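Local structure of uncharacterized protein (4XE7) at residues L130-S133 / M134-A138; Q166-E169 / M170-E174; L262-N265 / K266-E270; E349-K352 / A353-M356. The protein is a ParM-type bacterial actin-like protein of the cytoskeleton, captured without nucleotide, and by family probably polymerises into filaments that segregate plasmid DNA. One frame throughout, in Å; residues are numbered along the deposited sequence.

Contact 1: residues L130-S133 / M134-A138; sequences LFTS and MAVAA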
ATOM      1  N   LEU A 130       6.790   7.653  -9.929  1.00 17.07           N
ATOM      2  CA  LEU A 130       5.406   7.980 -10.283  1.00 20.89           C
ATOM      3  C   LEU A 130       5.145   7.711 -11.766  1.00 24.21           C
ATOM      4  O   LEU A 130       4.197   7.009 -12.114  1.00 21.64           O
ATOM      5  CB  LEU A 130       5.090   9.443  -9.934  1.00 21.65           C
ATOM      6  CG  LEU A 130       3.868  10.078 -10.604  1.00 21.37           C
ATOM      7  CD1 LEU A 130       2.555   9.596  -9.946  1.00 20.05           C
ATOM      8  CD2 LEU A 130       3.938  11.587 -10.581  1.00 26.16           C
ATOM      9  N   PHE A 131       5.983   8.263 -12.642  1.00 21.98           N
ATOM     10  CA  PHE A 131       5.793   8.073 -14.084  1.00 23.63           C
ATOM     11  C   PHE A 131       5.935   6.612 -14.459  1.00 23.67           C
ATOM     12  O   PHE A 131       5.219   6.108 -15.325  1.00 24.76           O
ATOM     13  CB  PHE A 131       6.789   8.910 -14.893  1.00 20.43           C
ATOM     14  CG  PHE A 131       6.508  10.381 -14.852  1.00 25.97           C
ATOM     15  CD1 PHE A 131       5.209  10.848 -14.785  1.00 30.87           C
ATOM     16  CD2 PHE A 131       7.543  11.300 -14.879  1.00 30.76           C
ATOM     17  CE1 PHE A 131       4.946  12.217 -14.751  1.00 38.65           C
ATOM     18  CE2 PHE A 131       7.288  12.664 -14.842  1.00 33.04           C
ATOM     19  CZ  PHE A 131       5.995  13.124 -14.780  1.00 35.08           C
ATOM     20  N   THR A 132       6.858   5.933 -13.796  1.00 23.21           N
ATOM     21  CA  THR A 132       7.062   4.513 -14.039  1.00 23.75           C
ATOM     22  C   THR A 132       5.818   3.725 -13.654  1.00 23.80           C
ATOM     23  O   THR A 132       5.424   2.793 -14.370  1.00 23.68           O
ATOM     24  CB  THR A 132       8.290   3.981 -13.270  1.00 21.80           C
ATOM     25  OG1 THR A 132       9.460   4.653 -13.744  1.00 29.20           O
ATOM     26  CG2 THR A 132       8.456   2.485 -13.476  1.00 25.01           C
ATOM     27  N   SER A 133       5.183   4.101 -12.542  1.00 24.04           N
ATOM     28  CA  SER A 133       3.982   3.388 -12.107  1.00 24.59           C
ATOM     29  C   SER A 133       2.860   3.567 -13.142  1.00 20.70           C
ATOM     30  O   SER A 133       2.156   2.601 -13.484  1.00 20.22           O
ATOM     31  CB  SER A 133       3.522   3.858 -10.717  1.00 23.77           C
ATOM     32  OG  SER A 133       2.854   5.114 -10.772  1.00 25.96           O
ATOM     33  N   MET A 134       2.716   4.790 -13.655  1.00 20.53           N
ATOM     34  CA  MET A 134       1.771   5.071 -14.740  1.00 19.20           C
ATOM     35  C   MET A 134       2.042   4.208 -15.971  1.00 17.44           C
ATOM     36  O   MET A 134       1.117   3.712 -16.610  1.00 18.17           O
ATOM     37  CB  MET A 134       1.839   6.543 -15.167  1.00 21.65           C
ATOM     38  CG  MET A 134       1.298   7.547 -14.184  1.00 24.85           C
ATOM     39  SD  MET A 134       1.542   9.239 -14.789  1.00 16.01           S
ATOM     40  CE  MET A 134       0.739  10.124 -13.437  1.00 26.58           C
ATOM     41  N   ALA A 135       3.321   4.076 -16.325  1.00 22.32           N
ATOM     42  CA  ALA A 135       3.720   3.317 -17.516  1.00 22.38           C
ATOM     43  C   ALA A 135       3.444   1.837 -17.372  1.00 20.75           C
ATOM     44  O   ALA A 135       3.039   1.183 -18.335  1.00 24.44           O
ATOM     45  CB  ALA A 135       5.215   3.530 -17.831  1.00 21.51           C
ATOM     46  N   VAL A 136       3.688   1.302 -16.183  1.00 17.26           N
ATOM     47  CA  VAL A 136       3.417  -0.116 -15.941  1.00 25.02           C
ATOM     48  C   VAL A 136       1.915  -0.420 -16.039  1.00 24.68           C
ATOM     49  O   VAL A 136       1.516  -1.405 -16.664  1.00 27.55           O
ATOM     50  CB  VAL A 136       3.953  -0.581 -14.563  1.00 24.54           C
ATOM     51  CG1 VAL A 136       3.573  -2.058 -14.301  1.00 20.93           C
ATOM     52  CG2 VAL A 136       5.472  -0.415 -14.509  1.00 20.23           C
ATOM     53  N   ALA A 137       1.083   0.426 -15.443  1.00 21.18           N
ATOM     54  CA  ALA A 137      -0.368   0.239 -15.547  1.00 23.45           C
ATOM     55  C   ALA A 137      -0.838   0.358 -16.986  1.00 24.71           C
ATOM     56  O   ALA A 137      -1.741  -0.376 -17.425  1.00 23.55           O
ATOM     57  CB  ALA A 137      -1.101   1.240 -14.692  1.00 16.19           C
ATOM     58  N   ALA A 138      -0.245   1.301 -17.716  1.00 23.90           N
ATOM     59  CA  ALA A 138      -0.646   1.496 -19.101  1.00 20.03           C
ATOM     60  C   ALA A 138      -0.259   0.254 -19.912  1.00 27.21           C
ATOM     61  O   ALA A 138      -1.043  -0.233 -20.737  1.00 26.02           O
ATOM     62  CB  ALA A 138      -0.024   2.759 -19.673  1.00 21.78           C
TER
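The carbonyl oxygen of L130 is gripped by two donors: the backbone N of M134, 3.1 Å from L130 O, and the hydroxyl of S133, whose OG donates a hydrogen bond to L130 O at 2.7 Å. The hydroxyl comes in at a C=O...donor angle of 130°. Turning back along the helix in this way, with OG set between its own backbone N and carbonyl carbon (chi1 77°), S133 satisfies its hydroxyl within the buried helix. One turn on, M134 reaches back past both L130 and F131. Its chain is extended beyond CG, so that the methyl CE ends 4.0 Å from L130 CD1, while the sulfur lies at the rim of the F131 ring. M134 SD is 5.3 Å from the ring centroid and 89° off the ring normal, an edge-on Met-aromatic contact made chiefly through F131 CD1. On another side of the helix V136 CG2 lies 3.2 Å from T132 O, the oxygen that also takes the V136 amide. Every touching residue is buried, since helix 123-140 is covered on several flanks: L130 and M134 face strand 145-154, T132 rests on strand 73-79, S133 and V136 meet F36 of strand 33-45, and the F131 ring meets that of H175 on strand 173-179.

Contact 2: residues Q166-E169 / M170-E174; sequences QILE and MLYGE
Y172 folds its ring back over the last turn of helix 164-171, laying one face on the carbonyl oxygen of L168. That oxygen sits 3.1 Å above the ring plane, over its centre, and also accepts the Y172 amide, with L168 O 2.9 Å from Y172 N. The phenol end continues across L168, whose CB is 3.6 Å from Y172 CZ and whose CD1 is 3.5 Å from Y172 OH. Y172 CG is anti to the carbonyl carbon (chi1 -69°), which swings the ring backward along the helix rather than on into the strand. This is the tight part of the contact, continued by L171, whose CG presses on I167 O at 3.3 Å. The solvent side is looser. There the exposed E169, bent at chi2, brings OE2 to the ring edge, 3.6 Å from Y172 CD2, with the carboxylate plane 89° from that of the ring. A water donates to both E169 O and Y172 O, bridging the last helical turn to the chain where it leaves. Y172 is the first residue to leave helical backbone angles as strand 173-179 begins. The helix lies with I167, L168 and L171 against strand 145-154, I167 and L168 also touching M198 of strand 188-200, while L171 and M170 reach L127 and K123 of helix 123-140.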
ATOM      1  N   GLN A 166       0.272  24.209  -8.328  1.00 39.61           N
ATOM      2  CA  GLN A 166       1.707  24.102  -8.595  1.00 38.58           C
ATOM      3  C   GLN A 166       2.152  22.658  -8.798  1.00 35.49           C
ATOM      4  O   GLN A 166       2.974  22.371  -9.665  1.00 37.23           O
ATOM      5  CB  GLN A 166       2.516  24.728  -7.458  1.00 40.44           C
ATOM      6  CG  GLN A 166       2.437  26.248  -7.418  1.00 58.83           C
ATOM      7  CD  GLN A 166       1.156  26.764  -6.773  1.00 68.79           C
ATOM      8  OE1 GLN A 166       0.045  26.446  -7.207  1.00 70.72           O
ATOM      9  NE2 GLN A 166       1.312  27.557  -5.723  1.00 70.12           N
ATOM     10  N   ILE A 167       1.621  21.753  -7.983  1.00 35.68           N
ATOM     11  CA  ILE A 167       1.873  20.333  -8.177  1.00 31.62           C
ATOM     12  C   ILE A 167       1.375  19.915  -9.553  1.00 35.24           C
ATOM     13  O   ILE A 167       2.084  19.256 -10.319  1.00 32.65           O
ATOM     14  CB  ILE A 167       1.177  19.478  -7.105  1.00 35.58           C
ATOM     15  CG1 ILE A 167       1.778  19.755  -5.723  1.00 48.35           C
ATOM     16  CG2 ILE A 167       1.247  17.993  -7.461  1.00 39.97           C
ATOM     17  CD1 ILE A 167       3.269  19.486  -5.630  1.00 51.06           C
ATOM     18  N   LEU A 168       0.148  20.312  -9.863  1.00 24.45           N
ATOM     19  CA  LEU A 168      -0.459  19.931 -11.123  1.00 23.41           C
ATOM     20  C   LEU A 168       0.292  20.515 -12.322  1.00 26.74           C
ATOM     21  O   LEU A 168       0.402  19.859 -13.355  1.00 22.14           O
ATOM     22  CB  LEU A 168      -1.928  20.353 -11.153  1.00 27.04           C
ATOM     23  CG  LEU A 168      -2.891  19.615 -10.210  1.00 32.16           C
ATOM     24  CD1 LEU A 168      -4.290  20.194 -10.308  1.00 28.60           C
ATOM     25  CD2 LEU A 168      -2.923  18.099 -10.492  1.00 28.64           C
ATOM     26  N   GLU A 169       0.805  21.738 -12.171  1.00 23.79           N
ATOM     27  CA  GLU A 169       1.506  22.450 -13.241  1.00 30.47           C
ATOM     28  C   GLU A 169       2.837  21.796 -13.577  1.00 27.31           C
ATOM     29  O   GLU A 169       3.268  21.771 -14.735  1.00 29.56           O
ATOM     30  CB  GLU A 169       1.737  23.915 -12.840  1.00 42.94           C
ATOM     31  CG  GLU A 169       0.778  24.901 -13.471  1.00 60.90           C
ATOM     32  CD  GLU A 169       0.889  24.921 -14.984  1.00 80.34           C
ATOM     33  OE1 GLU A 169       2.004  24.685 -15.506  1.00 78.95           O
ATOM     34  OE2 GLU A 169      -0.138  25.171 -15.651  1.00 93.10           O
ATOM     35  N   MET A 170       3.496  21.296 -12.539  1.00 27.21           N
ATOM     36  CA  MET A 170       4.686  20.476 -12.677  1.00 30.33           C
ATOM     37  C   MET A 170       4.395  19.264 -13.570  1.00 28.95           C
ATOM     38  O   MET A 170       5.214  18.892 -14.414  1.00 26.63           O
ATOM     39  CB  MET A 170       5.165  20.030 -11.290  1.00 30.23           C
ATOM     40  CG  MET A 170       6.461  19.227 -11.245  1.00 31.18           C
ATOM     41  SD  MET A 170       6.775  18.580  -9.578  1.00 30.98           S
ATOM     42  CE  MET A 170       8.494  19.031  -9.376  1.00 56.41           C
ATOM     43  N   LEU A 171       3.207  18.680 -13.405  1.00 24.21           N
ATOM     44  CA  LEU A 171       2.857  17.418 -14.072  1.00 24.33           C
ATOM     45  C   LEU A 171       2.227  17.547 -15.463  1.00 31.62           C
ATOM     46  O   LEU A 171       2.291  16.611 -16.260  1.00 34.70           O
ATOM     47  CB  LEU A 171       1.900  16.623 -13.185  1.00 20.14           C
ATOM     48  CG  LEU A 171       2.436  16.307 -11.795  1.00 29.04           C
ATOM     49  CD1 LEU A 171       1.422  15.478 -11.025  1.00 34.69           C
ATOM     50  CD2 LEU A 171       3.744  15.543 -11.923  1.00 31.42           C
ATOM     51  N   TYR A 172       1.600  18.683 -15.750  1.00 28.60           N
ATOM     52  CA  TYR A 172       0.936  18.859 -17.036  1.00 31.18           C
ATOM     53  C   TYR A 172       1.926  18.676 -18.175  1.00 34.10           C
ATOM     54  O   TYR A 172       3.101  19.019 -18.050  1.00 36.49           O
ATOM     55  CB  TYR A 172       0.286  20.243 -17.138  1.00 36.61           C
ATOM     56  CG  TYR A 172      -0.899  20.453 -16.224  1.00 41.57           C
ATOM     57  CD1 TYR A 172      -1.717  19.390 -15.856  1.00 44.16           C
ATOM     58  CD2 TYR A 172      -1.202  21.718 -15.733  1.00 41.81           C
ATOM     59  CE1 TYR A 172      -2.806  19.584 -15.020  1.00 46.54           C
ATOM     60  CE2 TYR A 172      -2.283  21.922 -14.904  1.00 41.93           C
ATOM     61  CZ  TYR A 172      -3.082  20.854 -14.549  1.00 48.31           C
ATOM     62  OH  TYR A 172      -4.159  21.056 -13.719  1.00 49.40           O
ATOM     63  N   GLY A 173       1.449  18.123 -19.282  1.00 34.36           N
ATOM     64  CA  GLY A 173       2.288  17.955 -20.447  1.00 33.13           C
ATOM     65  C   GLY A 173       2.466  16.519 -20.878  1.00 36.66           C
ATOM     66  O   GLY A 173       1.726  15.612 -20.472  1.00 34.67           O
ATOM     67  N   GLU A 174       3.471  16.317 -21.717  1.00 27.86           N
ATOM     68  CA  GLU A 174       3.709  15.032 -22.330  1.00 30.17           C
ATOM     69  C   GLU A 174       4.932  14.390 -21.694  1.00 36.12           C
ATOM     70  O   GLU A 174       5.886  15.080 -21.360  1.00 33.14           O
ATOM     71  CB  GLU A 174       3.888  15.195 -23.837  1.00 38.62           C
ATOM     72  CG  GLU A 174       3.774  13.904 -24.620  1.00 56.07           C
ATOM     73  CD  GLU A 174       4.056  14.095 -26.096  1.00 61.84           C
ATOM     74  OE1 GLU A 174       5.078  13.558 -26.575  1.00 62.29           O
ATOM     75  OE2 GLU A 174       3.254  14.781 -26.770  1.00 58.50           O
TER
HETATM   76  O   HOH W   1       3.895  21.625 -17.450  1.00 31.74           O

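Contact 3: residues L262-N265 / K266-E270; sequences LGTN and KYIDE
With chi1 of -62°, Y267 has its CG anti to its carbonyl carbon, and the ring is thereby carried back alongside the loop that leads into its helix; L262, CG anti to the backbone N at -177°, extends to meet it. L262 CD1 stops 3.5 Å from Y267 OH, near the ring plane, and that hydroxyl is hydrogen-bonded to D350 of helix 337-362. The same ring edge faces backbone oxygen: G263 O lies 3.2 Å from Y267 CD2, so the tyrosine follows the loop with its rim. The first helical turn is closed by T264 O, which accepts the I268 amide (I268 N to T264 O 2.9 Å) and, weakly, that of Y267. The side chains of T264 and I268 run side by side, T264 OG1 3.7 Å from I268 CD1. N265 O takes the D269 amide, while the D269 carboxylate is directed to a salt bridge with R300. This entry into helix 265-279 follows strand 251-260 and is wedged between helices: I268 packs on F303 and I304 of helix 300-317, T264 and Y267 touch F376 of helix 372-376, and the Y267 ring meets Y347 of helix 337-362 edge-to-face.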
ATOM      1  N   LEU A 262       2.647   0.776  19.928  1.00 28.52           N
ATOM      2  CA  LEU A 262       1.812  -0.424  19.982  1.00 27.42           C
ATOM      3  C   LEU A 262       1.729  -1.080  18.594  1.00 31.77           C
ATOM      4  O   LEU A 262       0.954  -0.643  17.736  1.00 37.61           O
ATOM      5  CB  LEU A 262       0.407  -0.086  20.508  1.00 25.30           C
ATOM      6  CG  LEU A 262      -0.553  -1.272  20.694  1.00 27.16           C
ATOM      7  CD1 LEU A 262       0.044  -2.371  21.584  1.00 28.11           C
ATOM      8  CD2 LEU A 262      -1.900  -0.821  21.271  1.00 33.80           C
ATOM      9  N   GLY A 263       2.528  -2.128  18.386  1.00 28.58           N
ATOM     10  CA  GLY A 263       2.646  -2.789  17.093  1.00 20.42           C
ATOM     11  C   GLY A 263       2.276  -4.258  17.198  1.00 22.48           C
ATOM     12  O   GLY A 263       2.080  -4.757  18.301  1.00 21.33           O
ATOM     13  N   THR A 264       2.173  -4.951  16.067  1.00 22.22           N
ATOM     14  CA  THR A 264       1.980  -6.408  16.101  1.00 29.51           C
ATOM     15  C   THR A 264       3.281  -7.196  16.328  1.00 24.85           C
ATOM     16  O   THR A 264       3.237  -8.375  16.727  1.00 22.11           O
ATOM     17  CB  THR A 264       1.354  -6.930  14.795  1.00 25.03           C
ATOM     18  OG1 THR A 264       2.162  -6.504  13.686  1.00 24.66           O
ATOM     19  CG2 THR A 264      -0.092  -6.423  14.646  1.00 14.35           C
ATOM     20  N   ASN A 265       4.418  -6.546  16.072  1.00 23.59           N
ATOM     21  CA  ASN A 265       5.725  -7.200  16.102  1.00 25.89           C
ATOM     22  C   ASN A 265       5.954  -8.044  17.351  1.00 25.84           C
ATOM     23  O   ASN A 265       6.209  -9.247  17.261  1.00 21.50           O
ATOM     24  CB  ASN A 265       6.861  -6.162  15.976  1.00 25.15           C
ATOM     25  CG  ASN A 265       7.087  -5.707  14.546  1.00 25.97           C
ATOM     26  OD1 ASN A 265       6.597  -6.326  13.594  1.00 28.78           O
ATOM     27  ND2 ASN A 265       7.844  -4.626  14.386  1.00 27.79           N
ATOM     28  N   LYS A 266       5.853  -7.426  18.520  1.00 21.82           N
ATOM     29  CA  LYS A 266       6.147  -8.168  19.744  1.00 29.13           C
ATOM     30  C   LYS A 266       5.172  -9.329  19.987  1.00 20.13           C
ATOM     31  O   LYS A 266       5.554 -10.322  20.594  1.00 20.26           O
ATOM     32  CB  LYS A 266       6.155  -7.222  20.939  1.00 39.55           C
ATOM     33  CG  LYS A 266       6.858  -5.911  20.629  1.00 55.09           C
ATOM     34  CD  LYS A 266       7.687  -5.412  21.795  1.00 57.00           C
ATOM     35  CE  LYS A 266       8.594  -4.277  21.360  1.00 58.36           C
ATOM     36  NZ  LYS A 266       9.345  -3.705  22.510  1.00 66.00           N
ATOM     37  N   TYR A 267       3.927  -9.210  19.512  1.00 18.73           N
ATOM     38  CA  TYR A 267       2.919 -10.261  19.723  1.00 19.02           C
ATOM     39  C   TYR A 267       3.206 -11.454  18.829  1.00 19.12           C
ATOM     40  O   TYR A 267       3.079 -12.616  19.238  1.00 19.17           O
ATOM     41  CB  TYR A 267       1.493  -9.730  19.472  1.00 13.30           C
ATOM     42  CG  TYR A 267       1.125  -8.614  20.425  1.00 17.71           C
ATOM     43  CD1 TYR A 267       0.425  -8.878  21.607  1.00 28.35           C
ATOM     44  CD2 TYR A 267       1.522  -7.288  20.171  1.00 14.44           C
ATOM     45  CE1 TYR A 267       0.111  -7.839  22.500  1.00 28.21           C
ATOM     46  CE2 TYR A 267       1.229  -6.264  21.047  1.00 17.27           C
ATOM     47  CZ  TYR A 267       0.514  -6.540  22.210  1.00 22.16           C
ATOM     48  OH  TYR A 267       0.220  -5.512  23.078  1.00 24.50           O
ATOM     49  N   ILE A 268       3.591 -11.154  17.600  1.00 25.03           N
ATOM     50  CA  ILE A 268       3.971 -12.179  16.636  1.00 25.10           C
ATOM     51  C   ILE A 268       5.253 -12.898  17.083  1.00 20.72           C
ATOM     52  O   ILE A 268       5.343 -14.129  16.998  1.00 19.53           O
ATOM     53  CB  ILE A 268       4.130 -11.553  15.227  1.00 23.92           C
ATOM     54  CG1 ILE A 268       2.730 -11.184  14.696  1.00 25.44           C
ATOM     55  CG2 ILE A 268       4.915 -12.499  14.290  1.00 18.35           C
ATOM     56  CD1 ILE A 268       2.705 -10.177  13.529  1.00 19.67           C
ATOM     57  N   ASP A 269       6.216 -12.141  17.611  1.00 13.70           N
ATOM     58  CA  ASP A 269       7.462 -12.757  18.063  1.00 16.87           C
ATOM     59  C   ASP A 269       7.182 -13.776  19.142  1.00 17.00           C
ATOM     60  O   ASP A 269       7.754 -14.877  19.129  1.00 16.14           O
ATOM     61  CB  ASP A 269       8.459 -11.720  18.572  1.00 18.23           C
ATOM     62  CG  ASP A 269       8.939 -10.793  17.465  1.00 22.84           C
ATOM     63  OD1 ASP A 269       8.792 -11.172  16.288  1.00 32.60           O
ATOM     64  OD2 ASP A 269       9.463  -9.707  17.769  1.00 30.47           O
ATOM     65  N   GLU A 270       6.290 -13.420  20.061  1.00 20.10           N
ATOM     66  CA  GLU A 270       5.946 -14.314  21.158  1.00 24.41           C
ATOM     67  C   GLU A 270       5.253 -15.563  20.641  1.00 23.59           C
ATOM     68  O   GLU A 270       5.536 -16.682  21.109  1.00 17.80           O
ATOM     69  CB  GLU A 270       5.061 -13.602  22.177  1.00 30.68           C
ATOM     70  CG  GLU A 270       4.758 -14.426  23.405  1.00 41.06           C
ATOM     71  CD  GLU A 270       4.082 -13.612  24.493  1.00 58.72           C
ATOM     72  OE1 GLU A 270       3.548 -12.521  24.184  1.00 58.78           O
ATOM     73  OE2 GLU A 270       4.095 -14.062  25.659  1.00 70.26           O
TER

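Contact 4: residues E349-K352 / A353-M356; sequences EDQK and ASLM
Residues 349-356 form two regular turns inside helix 337-362, and four successive i to i+4 hydrogen bonds join the segments. L355 N to Q351 O is the shortest at 2.8 Å, and S354 N to D350 O the longest at 3.3 Å. At the short bond the side chain of L355 closes in as well: its CG, anti to the carbonyl carbon (chi1 -63°), stands 3.1 Å from Q351 O, so the carbonyl is covered by the leucine branch that follows it. The side chain of Q351 is bent at chi2 (-71°), which brings its amide over the next turn. Its OE1 comes 4.0 Å from L355 CG, the two side chains crossing at a slant. A water joins this amide to S354: it donates to Q351 OE1 at 2.9 Å and lies 2.6 Å from S354 OG. With NE2 bonded to S242 OG, the glutamine amide is held at both ends, which should fix its rotation. Helix 337-362 is a long helix flanking the five-stranded mixed sheet of this actin-like fold. Q351 and L355 turn to that sheet, touching L237 and N235 of strand 232-237, and the carbonyl of L355 accepts from N367 ND2 of strand 366-370. The adjoining flank carries K352 and M356 side by side, pointing the same way, with K352 CG 4.1 Å from M356 CG. Anti to the carbonyl carbon (chi1 -69°), M356 CG sits 3.2 Å from K352 O, and the chain beyond bends at chi2 and chi3. On a further flank D350 directs OD2 to the hydroxyl of Y267.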
ATOM      1  N   GLU A 349      -7.007  -6.988  22.757  1.00 20.61           N
ATOM      2  CA  GLU A 349      -7.350  -6.391  24.037  1.00 23.66           C
ATOM      3  C   GLU A 349      -6.503  -5.134  24.307  1.00 20.45           C
ATOM      4  O   GLU A 349      -7.016  -4.092  24.746  1.00 21.81           O
ATOM      5  CB  GLU A 349      -7.173  -7.442  25.148  1.00 26.63           C
ATOM      6  CG  GLU A 349      -7.666  -7.005  26.523  1.00 44.45           C
ATOM      7  CD  GLU A 349      -9.085  -6.462  26.494  1.00 61.49           C
ATOM      8  OE1 GLU A 349     -10.014  -7.218  26.131  1.00 52.91           O
ATOM      9  OE2 GLU A 349      -9.273  -5.272  26.839  1.00 77.53           O
ATOM     10  N   ASP A 350      -5.212  -5.202  24.018  1.00 22.58           N
ATOM     11  CA  ASP A 350      -4.366  -4.025  24.192  1.00 21.61           C
ATOM     12  C   ASP A 350      -4.757  -2.903  23.231  1.00 23.64           C
ATOM     13  O   ASP A 350      -4.796  -1.731  23.607  1.00 15.87           O
ATOM     14  CB  ASP A 350      -2.901  -4.396  24.011  1.00 21.60           C
ATOM     15  CG  ASP A 350      -2.382  -5.218  25.177  1.00 34.22           C
ATOM     16  OD1 ASP A 350      -2.986  -5.108  26.276  1.00 27.79           O
ATOM     17  OD2 ASP A 350      -1.390  -5.958  25.000  1.00 25.53           O
ATOM     18  N   GLN A 351      -5.074  -3.263  21.994  1.00 20.18           N
ATOM     19  CA  GLN A 351      -5.597  -2.269  21.073  1.00 21.11           C
ATOM     20  C   GLN A 351      -6.949  -1.729  21.530  1.00 21.81           C
ATOM     21  O   GLN A 351      -7.235  -0.542  21.362  1.00 17.85           O
ATOM     22  CB  GLN A 351      -5.710  -2.855  19.665  1.00 15.34           C
ATOM     23  CG  GLN A 351      -4.338  -2.884  18.917  1.00 17.91           C
ATOM     24  CD  GLN A 351      -3.856  -1.471  18.514  1.00 22.54           C
ATOM     25  OE1 GLN A 351      -4.529  -0.477  18.772  1.00 18.14           O
ATOM     26  NE2 GLN A 351      -2.695  -1.395  17.886  1.00 24.81           N
ATOM     27  N   LYS A 352      -7.785  -2.602  22.091  1.00 19.96           N
ATOM     28  CA  LYS A 352      -9.099  -2.156  22.568  1.00 22.01           C
ATOM     29  C   LYS A 352      -8.968  -1.005  23.563  1.00 19.99           C
ATOM     30  O   LYS A 352      -9.617   0.029  23.428  1.00 20.31           O
ATOM     31  CB  LYS A 352      -9.864  -3.309  23.224  1.00 19.77           C
ATOM     32  CG  LYS A 352     -11.270  -2.883  23.672  1.00 31.89           C
ATOM     33  CD  LYS A 352     -11.733  -3.607  24.927  1.00 34.95           C
ATOM     34  CE  LYS A 352     -13.184  -3.258  25.274  1.00 37.47           C
ATOM     35  NZ  LYS A 352     -14.174  -4.271  24.825  1.00 30.68           N
ATOM     36  N   ALA A 353      -8.119  -1.196  24.566  1.00 20.30           N
ATOM     37  CA  ALA A 353      -7.889  -0.177  25.576  1.00 27.40           C
ATOM     38  C   ALA A 353      -7.405   1.133  24.936  1.00 26.69           C
ATOM     39  O   ALA A 353      -7.837   2.213  25.316  1.00 24.20           O
ATOM     40  CB  ALA A 353      -6.878  -0.674  26.609  1.00 25.64           C
ATOM     41  N   SER A 354      -6.517   1.022  23.952  1.00 17.64           N
ATOM     42  CA  SER A 354      -5.989   2.194  23.255  1.00 20.34           C
ATOM     43  C   SER A 354      -7.056   2.929  22.423  1.00 16.51           C
ATOM     44  O   SER A 354      -7.181   4.170  22.471  1.00 14.88           O
ATOM     45  CB  SER A 354      -4.828   1.757  22.345  1.00 19.49           C
ATOM     46  OG  SER A 354      -4.487   2.783  21.429  1.00 33.66           O
ATOM     47  N   LEU A 355      -7.802   2.147  21.644  1.00 20.24           N
ATOM     48  CA  LEU A 355      -8.828   2.672  20.747  1.00 20.79           C
ATOM     49  C   LEU A 355     -10.009   3.279  21.493  1.00 23.02           C
ATOM     50  O   LEU A 355     -10.594   4.282  21.053  1.00 16.34           O
ATOM     51  CB  LEU A 355      -9.338   1.564  19.822  1.00 17.18           C
ATOM     52  CG  LEU A 355      -8.284   0.981  18.885  1.00 21.46           C
ATOM     53  CD1 LEU A 355      -8.790  -0.279  18.236  1.00 13.74           C
ATOM     54  CD2 LEU A 355      -7.930   2.008  17.830  1.00 19.48           C
ATOM     55  N   MET A 356     -10.385   2.659  22.605  1.00 17.40           N
ATOM     56  CA  MET A 356     -11.505   3.201  23.395  1.00 20.18           C
ATOM     57  C   MET A 356     -11.082   4.519  24.042  1.00 22.89           C
ATOM     58  O   MET A 356     -11.818   5.497  24.006  1.00 17.13           O
ATOM     59  CB  MET A 356     -11.988   2.189  24.448  1.00 15.47           C
ATOM     60  CG  MET A 356     -12.695   0.966  23.821  1.00 23.64           C
ATOM     61  SD  MET A 356     -14.296   1.310  22.990  1.00 18.04           S
ATOM     62  CE  MET A 356     -15.406   1.348  24.395  1.00 49.49           C
TER
HETATM   63  O   HOH W   2      -3.886   2.297  18.990  1.00 26.22           O

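The four contacts fall into two pairs on opposite sides of the chain's centre. Contacts 1 and 2 have centres about 16 Å apart and meet where L130 CD2 packs 4.2 Å from L171 CD2, both within the part built on the eight-stranded sheet. Contacts 3 and 4, centres about 15 Å apart, are joined more closely: Y267 OH lies 2.5 Å from D350 OD2, a probable hydrogen bond, and L262 CD2 packs 3.4 Å from Q351 CD. Between the pairs nothing touches; contacts 1 and 3 approach to about 27 Å between nearest atoms. The structure is the apo form, and no ligand is present against which to place the four contacts.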